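Local coordinates for protein fimbrin (Schizosaccharomyces pombe, PDB 1RT8) that binds actin filaments and cross-links them through two actin-binding regions built of calponin-homology domains, with roles in cell polarity and cytokinesis, at residues L57-D60 and D64-D67. Sequence-based numbering, arbitrary orientation.
Sequences LIND and DTID
Asn59 and Thr65 bring the backbones nearest, with Asn59 CA 5.7 Å from Thr65 CA: just after helix 52-61 the chain turns back and passes its last turn as an irregular loop that diverges toward Asp67. The gap is bridged by the carboxamide of Asn59, whose OD1 and ND2 pair with N and O of one residue, Ile66, closing a ring of two hydrogen bonds. OD1 accepts an almost straight bond (176°) from Ile66 N at 2.9 Å, while ND2 donates to Ile66 O, also at 2.9 Å. A weak, strongly bent bond reaches the same OD1 from Thr65 N at 2.8 Å. Asparagine suits the place because it carries donor and acceptor side by side; with both ends held, the amide can hardly flip. ND2 also bonds Glu68.

Beneath this polar bridge lies an apolar layer. Ile58 turns its CG2 branch, anti to the backbone N (chi1 -72° for CG1), to the loop, touching Ile66 CD1 at 3.8 Å; these two beta-branched side chains, both buried, cross at about a right angle. Thr65 borders them: with OG1 beside the backbone N and bonded to Val62 O, its CG2 methyl faces Ile58 CG2. Met99 and Val91 of helix 82-99 extend the layer.

Within the first calponin-homology domain, one side chain thus satisfies both backbone polar groups of Ile66, which should hold this part of the loop against the helix.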
# COMPACT_ATOMS: atom_id res chain seq x y z
N LEU A 57 1.00 11.55 -8.09
CA LEU A 57 2.12 10.90 -7.42
C LEU A 57 1.77 9.43 -7.16
O LEU A 57 2.60 8.53 -7.32
CB LEU A 57 2.42 11.62 -6.10
CG LEU A 57 3.62 11.11 -5.32
CD1 LEU A 57 4.89 11.30 -6.15
CD2 LEU A 57 3.73 11.87 -4.00
N ILE A 58 0.52 9.18 -6.77
CA ILE A 58 0.06 7.83 -6.51
C ILE A 58 0.17 6.92 -7.75
O ILE A 58 0.57 5.76 -7.63
CB ILE A 58 -1.39 7.84 -6.04
CG1 ILE A 58 -1.44 8.40 -4.61
CG2 ILE A 58 -2.01 6.44 -6.16
CD1 ILE A 58 -2.83 8.49 -4.04
N ASN A 59 -0.20 7.44 -8.92
CA ASN A 59 -0.11 6.63 -10.13
C ASN A 59 1.32 6.45 -10.62
O ASN A 59 1.59 5.54 -11.40
CB ASN A 59 -0.98 7.22 -11.25
CG ASN A 59 -2.40 6.72 -11.19
OD1 ASN A 59 -2.66 5.60 -10.74
ND2 ASN A 59 -3.34 7.54 -11.64
N ASP A 60 2.23 7.33 -10.19
CA ASP A 60 3.63 7.19 -10.56
C ASP A 60 4.22 6.08 -9.68
O ASP A 60 4.98 5.24 -10.15
CB ASP A 60 4.40 8.50 -10.33
CG ASP A 60 5.90 8.35 -10.58
OD1 ASP A 60 6.68 8.45 -9.60
OD2 ASP A 60 6.29 8.15 -11.75
N ASP A 64 -1.73 2.83 -12.52
CA ASP A 64 -3.12 2.41 -12.65
C ASP A 64 -3.93 2.29 -11.35
O ASP A 64 -4.98 1.63 -11.33
CB ASP A 64 -3.20 1.07 -13.40
CG ASP A 64 -2.47 1.11 -14.72
OD1 ASP A 64 -2.86 1.92 -15.60
OD2 ASP A 64 -1.50 0.33 -14.89
N THR A 65 -3.47 2.91 -10.28
CA THR A 65 -4.21 2.84 -9.03
C THR A 65 -5.46 3.71 -9.16
O THR A 65 -6.54 3.34 -8.70
CB THR A 65 -3.36 3.36 -7.85
OG1 THR A 65 -2.19 2.54 -7.72
CG2 THR A 65 -4.15 3.32 -6.56
N ILE A 66 -5.31 4.85 -9.80
CA ILE A 66 -6.42 5.77 -9.97
C ILE A 66 -6.77 6.01 -11.44
O ILE A 66 -5.88 6.29 -12.25
CB ILE A 66 -6.10 7.13 -9.32
CG1 ILE A 66 -5.82 6.94 -7.83
CG2 ILE A 66 -7.25 8.10 -9.54
CD1 ILE A 66 -5.27 8.18 -7.16
N ASP A 67 -8.05 5.89 -11.78
CA ASP A 67 -8.53 6.16 -13.14
C ASP A 67 -8.74 7.65 -13.04
O ASP A 67 -9.74 8.10 -12.47
CB ASP A 67 -9.88 5.48 -13.40
CG ASP A 67 -10.42 5.74 -14.81
OD1 ASP A 67 -10.22 6.87 -15.34
OD2 ASP A 67 -11.06 4.83 -15.39